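PDB 2IPI: aclacinomycin-N/aclacinomycin-A oxidase from Streptomyces galilaeus, which oxidises the terminal sugar of aclacinomycins in two successive oxygen-dependent steps, converting aclacinomycin N to A and A to Y with bicovalently bound FAD. Local coordinates for residues A[134-146]-A[235-247]. Sequence-based numbering, arbitrary orientation.
Sequences RALYLDWGVTIPA and TDPSQLLPKAPTS
Val-142 and Lys-243 form a single antiparallel beta bridge, as a non-hydrogen-bonded pair, and illustrate how a helix exit can be tied to a distant loop. Gly-141, with positive phi, leaves the helix and turns its O to Ala-244 N (3.0 Å, N-H...O 157°). On the other side of the bridge Thr-143 N donates to Pro-242 O, whose position is less certain. The Lys-243 side chain sets out away from 134-146, yet its first carbons skim past it, and later bends carry its tip to Ser-238. Its CB lies 3.7 Å from Gly-141 O, CG nears the same oxygen, and CD rests on Val-142 CG2 at 3.5 Å. CE passes beside Ser-238 O, leaving NZ 3.2 Å from that oxygen. Tyr-137, its CG anti to the backbone N (chi1 178°), brings CE1 obliquely to Ala-244 CB, 3.3 Å away. Trp-140 CD1 meets Pro-237 CB at 3.5 Å. Loop 235-247 crosses the end of helix 129-140 on its way from strand 221-227 of the five-stranded antiparallel sheet in the FAD-binding PCMH-type region to strand 248-256 of the seven-stranded sheet. Phe-121 of strand 120-123 packs against Trp-140 and Pro-237, while Trp-344 of helix 344-348 touches Tyr-137 and Ala-244.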
loop_
_atom_site.group_PDB
_atom_site.type_symbol
_atom_site.label_atom_id
_atom_site.label_comp_id
_atom_site.label_asym_id
_atom_site.label_seq_id
_atom_site.Cartn_x
_atom_site.Cartn_y
_atom_site.Cartn_z
ATOM N N ARG A 134 2.073 13.498 -11.847
ATOM C CA ARG A 134 2.443 14.394 -12.949
ATOM C C ARG A 134 1.537 15.611 -12.965
ATOM O O ARG A 134 1.982 16.763 -13.056
ATOM C CB ARG A 134 2.458 13.625 -14.267
ATOM C CG ARG A 134 1.109 13.227 -14.818
ATOM C CD ARG A 134 1.261 12.659 -16.230
ATOM N NE ARG A 134 0.047 12.895 -17.017
ATOM C CZ ARG A 134 -0.353 14.113 -17.340
ATOM N NH1 ARG A 134 0.353 15.170 -16.958
ATOM N NH2 ARG A 134 -1.460 14.281 -18.043
ATOM N N ALA A 135 0.222 15.404 -12.849
ATOM C CA ALA A 135 -0.671 16.559 -12.851
ATOM C C ALA A 135 -0.414 17.500 -11.681
ATOM O O ALA A 135 -0.323 18.719 -11.861
ATOM C CB ALA A 135 -2.116 16.073 -12.874
ATOM N N LEU A 136 -0.299 16.993 -10.458
ATOM C CA LEU A 136 -0.147 17.867 -9.298
ATOM C C LEU A 136 1.131 18.685 -9.385
ATOM O O LEU A 136 1.250 19.838 -8.986
ATOM C CB LEU A 136 -0.126 17.017 -8.030
ATOM C CG LEU A 136 -1.299 17.082 -7.059
ATOM C CD1 LEU A 136 -2.562 17.605 -7.714
ATOM C CD2 LEU A 136 -1.534 15.716 -6.412
ATOM N N TYR A 137 2.170 18.020 -9.912
ATOM C CA TYR A 137 3.495 18.652 -9.880
ATOM C C TYR A 137 3.600 19.785 -10.892
ATOM O O TYR A 137 4.005 20.894 -10.532
ATOM C CB TYR A 137 4.529 17.567 -10.151
ATOM C CG TYR A 137 5.960 18.023 -10.214
ATOM C CD1 TYR A 137 6.606 18.508 -9.085
ATOM C CD2 TYR A 137 6.641 17.973 -11.424
ATOM C CE1 TYR A 137 7.927 18.933 -9.166
ATOM C CE2 TYR A 137 7.957 18.387 -11.511
ATOM C CZ TYR A 137 8.580 18.859 -10.377
ATOM O OH TYR A 137 9.897 19.278 -10.456
ATOM N N LEU A 138 3.252 19.517 -12.131
ATOM C CA LEU A 138 3.450 20.434 -13.248
ATOM C C LEU A 138 2.602 21.681 -13.070
ATOM O O LEU A 138 3.047 22.789 -13.387
ATOM C CB LEU A 138 3.138 19.745 -14.587
ATOM C CG LEU A 138 4.035 18.539 -14.921
ATOM C CD1 LEU A 138 3.738 17.989 -16.300
ATOM C CD2 LEU A 138 5.503 18.936 -14.792
ATOM N N ASP A 139 1.375 21.555 -12.551
ATOM C CA ASP A 139 0.563 22.758 -12.394
ATOM C C ASP A 139 0.936 23.575 -11.159
ATOM O O ASP A 139 0.803 24.807 -11.126
ATOM C CB ASP A 139 -0.928 22.462 -12.391
ATOM C CG ASP A 139 -1.536 21.963 -13.671
ATOM O OD1 ASP A 139 -0.913 22.052 -14.743
ATOM O OD2 ASP A 139 -2.676 21.434 -13.661
ATOM N N TRP A 140 1.403 22.954 -10.074
ATOM C CA TRP A 140 1.574 23.646 -8.804
ATOM C C TRP A 140 2.889 23.332 -8.108
ATOM O O TRP A 140 3.202 23.957 -7.092
ATOM C CB TRP A 140 0.405 23.306 -7.839
ATOM C CG TRP A 140 -0.943 23.573 -8.422
ATOM C CD1 TRP A 140 -1.562 24.800 -8.497
ATOM C CD2 TRP A 140 -1.849 22.633 -9.010
ATOM N NE1 TRP A 140 -2.795 24.666 -9.097
ATOM C CE2 TRP A 140 -2.999 23.351 -9.420
ATOM C CE3 TRP A 140 -1.832 21.256 -9.240
ATOM C CZ2 TRP A 140 -4.086 22.738 -10.034
ATOM C CZ3 TRP A 140 -2.912 20.648 -9.851
ATOM C CH2 TRP A 140 -4.039 21.387 -10.248
ATOM N N GLY A 141 3.693 22.372 -8.546
ATOM C CA GLY A 141 4.960 22.092 -7.876
ATOM C C GLY A 141 4.842 21.329 -6.586
ATOM O O GLY A 141 5.645 21.325 -5.646
ATOM N N VAL A 142 3.741 20.594 -6.460
ATOM C CA VAL A 142 3.416 19.966 -5.178
ATOM C C VAL A 142 3.267 18.462 -5.353
ATOM O O VAL A 142 3.430 17.997 -6.487
ATOM C CB VAL A 142 2.152 20.693 -4.714
ATOM C CG1 VAL A 142 1.575 20.171 -3.446
ATOM C CG2 VAL A 142 2.446 22.189 -4.492
ATOM N N THR A 143 2.977 17.683 -4.310
ATOM C CA THR A 143 2.681 16.258 -4.398
ATOM C C THR A 143 1.913 15.744 -3.178
ATOM O O THR A 143 1.622 16.504 -2.267
ATOM C CB THR A 143 3.967 15.414 -4.500
ATOM O OG1 THR A 143 4.979 16.135 -5.213
ATOM C CG2 THR A 143 3.706 14.149 -5.289
ATOM N N ILE A 144 1.649 14.440 -3.154
ATOM C CA ILE A 144 1.179 13.703 -1.998
ATOM C C ILE A 144 2.138 12.556 -1.675
ATOM O O ILE A 144 2.735 11.973 -2.591
ATOM C CB ILE A 144 -0.239 13.147 -2.211
ATOM C CG1 ILE A 144 -0.481 12.383 -3.511
ATOM C CG2 ILE A 144 -1.256 14.274 -2.034
ATOM C CD1 ILE A 144 -1.854 11.739 -3.577
ATOM N N PRO A 145 2.329 12.223 -0.401
ATOM C CA PRO A 145 3.195 11.086 -0.040
ATOM C C PRO A 145 2.559 9.720 -0.284
ATOM O O PRO A 145 2.274 8.970 0.654
ATOM C CB PRO A 145 3.417 11.285 1.465
ATOM C CG PRO A 145 2.251 12.087 1.926
ATOM C CD PRO A 145 1.782 12.911 0.775
ATOM N N ALA A 146 2.344 9.415 -1.563
ATOM C CA ALA A 146 1.732 8.150 -1.945
ATOM C C ALA A 146 2.767 7.105 -2.334
ATOM O O ALA A 146 3.983 7.300 -2.263
ATOM C CB ALA A 146 0.754 8.371 -3.089
ATOM N N THR A 235 -5.279 30.754 0.094
ATOM C CA THR A 235 -5.966 30.371 -1.132
ATOM C C THR A 235 -5.015 29.982 -2.254
ATOM O O THR A 235 -5.465 29.661 -3.356
ATOM C CB THR A 235 -6.862 31.534 -1.619
ATOM O OG1 THR A 235 -6.052 32.704 -1.834
ATOM C CG2 THR A 235 -7.880 31.904 -0.555
ATOM N N ASP A 236 -3.712 30.014 -2.001
ATOM C CA ASP A 236 -2.695 29.653 -2.990
ATOM C C ASP A 236 -2.517 28.146 -3.076
ATOM O O ASP A 236 -2.065 27.570 -2.076
ATOM C CB ASP A 236 -1.359 30.300 -2.614
ATOM C CG ASP A 236 -0.342 30.190 -3.736
ATOM O OD1 ASP A 236 -0.344 29.197 -4.487
ATOM O OD2 ASP A 236 0.488 31.115 -3.891
ATOM N N PRO A 237 -2.872 27.503 -4.184
ATOM C CA PRO A 237 -2.811 26.027 -4.232
ATOM C C PRO A 237 -1.400 25.495 -4.003
ATOM O O PRO A 237 -1.220 24.469 -3.354
ATOM C CB PRO A 237 -3.289 25.678 -5.642
ATOM C CG PRO A 237 -4.116 26.861 -6.040
ATOM C CD PRO A 237 -3.383 28.036 -5.454
ATOM N N SER A 238 -0.369 26.161 -4.493
ATOM C CA SER A 238 1.010 25.698 -4.404
ATOM C C SER A 238 1.482 25.505 -2.966
ATOM O O SER A 238 2.546 24.920 -2.739
ATOM C CB SER A 238 1.966 26.678 -5.089
ATOM O OG SER A 238 1.386 27.403 -6.154
ATOM N N GLN A 239 0.747 26.003 -1.983
ATOM C CA GLN A 239 1.149 25.941 -0.584
ATOM C C GLN A 239 0.115 25.154 0.227
ATOM O O GLN A 239 0.137 25.239 1.457
ATOM C CB GLN A 239 1.301 27.317 0.041
ATOM C CG GLN A 239 2.422 28.188 -0.503
ATOM C CD GLN A 239 2.726 29.312 0.465
ATOM O OE1 GLN A 239 3.376 29.146 1.500
ATOM N NE2 GLN A 239 2.228 30.500 0.114
ATOM N N LEU A 240 -0.741 24.420 -0.478
ATOM C CA LEU A 240 -1.820 23.690 0.203
ATOM C C LEU A 240 -1.508 22.211 0.318
ATOM O O LEU A 240 -2.251 21.459 0.969
ATOM C CB LEU A 240 -3.174 23.919 -0.490
ATOM C CG LEU A 240 -3.774 25.317 -0.284
ATOM C CD1 LEU A 240 -5.214 25.392 -0.759
ATOM C CD2 LEU A 240 -3.657 25.743 1.174
ATOM N N LEU A 241 -0.423 21.750 -0.298
ATOM C CA LEU A 241 0.046 20.372 -0.085
ATOM C C LEU A 241 1.580 20.406 -0.160
ATOM O O LEU A 241 2.113 21.399 -0.680
ATOM C CB LEU A 241 -0.519 19.371 -1.069
ATOM C CG LEU A 241 -1.984 19.048 -1.251
ATOM C CD1 LEU A 241 -2.265 18.456 -2.618
ATOM C CD2 LEU A 241 -2.343 18.045 -0.163
ATOM N N PRO A 242 2.295 19.397 0.307
ATOM C CA PRO A 242 3.766 19.441 0.284
ATOM C C PRO A 242 4.312 19.639 -1.120
ATOM O O PRO A 242 3.807 19.131 -2.122
ATOM C CB PRO A 242 4.162 18.067 0.834
ATOM C CG PRO A 242 3.008 17.752 1.755
ATOM C CD PRO A 242 1.814 18.113 0.885
ATOM N N LYS A 243 5.411 20.403 -1.162
ATOM C CA LYS A 243 6.128 20.672 -2.387
ATOM C C LYS A 243 7.092 19.554 -2.760
ATOM O O LYS A 243 7.771 19.024 -1.889
ATOM C CB LYS A 243 6.947 21.968 -2.264
ATOM C CG LYS A 243 6.551 22.979 -3.334
ATOM C CD LYS A 243 5.251 23.662 -2.928
ATOM C CE LYS A 243 5.537 25.056 -2.374
ATOM N NZ LYS A 243 5.424 26.070 -3.465
ATOM N N ALA A 244 7.148 19.225 -4.044
ATOM C CA ALA A 244 8.051 18.191 -4.522
ATOM C C ALA A 244 9.500 18.545 -4.191
ATOM O O ALA A 244 9.835 19.724 -4.096
ATOM C CB ALA A 244 7.893 17.947 -6.020
ATOM N N PRO A 245 10.340 17.532 -3.991
ATOM C CA PRO A 245 11.775 17.746 -3.784
ATOM C C PRO A 245 12.409 18.435 -4.982
ATOM O O PRO A 245 11.903 18.334 -6.093
ATOM C CB PRO A 245 12.352 16.328 -3.673
ATOM C CG PRO A 245 11.186 15.568 -3.121
ATOM C CD PRO A 245 10.000 16.107 -3.905
ATOM N N THR A 246 13.517 19.110 -4.727
ATOM C CA THR A 246 14.290 19.774 -5.782
ATOM C C THR A 246 14.714 18.782 -6.854
ATOM O O THR A 246 14.666 19.001 -8.060
ATOM C CB THR A 246 15.545 20.447 -5.191
ATOM O OG1 THR A 246 15.176 21.445 -4.251
ATOM C CG2 THR A 246 16.304 21.130 -6.328
ATOM N N SER A 247 15.147 17.621 -6.367
ATOM C CA SER A 247 15.612 16.511 -7.179
ATOM C C SER A 247 15.712 15.247 -6.329
ATOM O O SER A 247 15.518 15.318 -5.110
ATOM C CB SER A 247 16.992 16.827 -7.785
ATOM O OG SER A 247 17.881 17.188 -6.735
#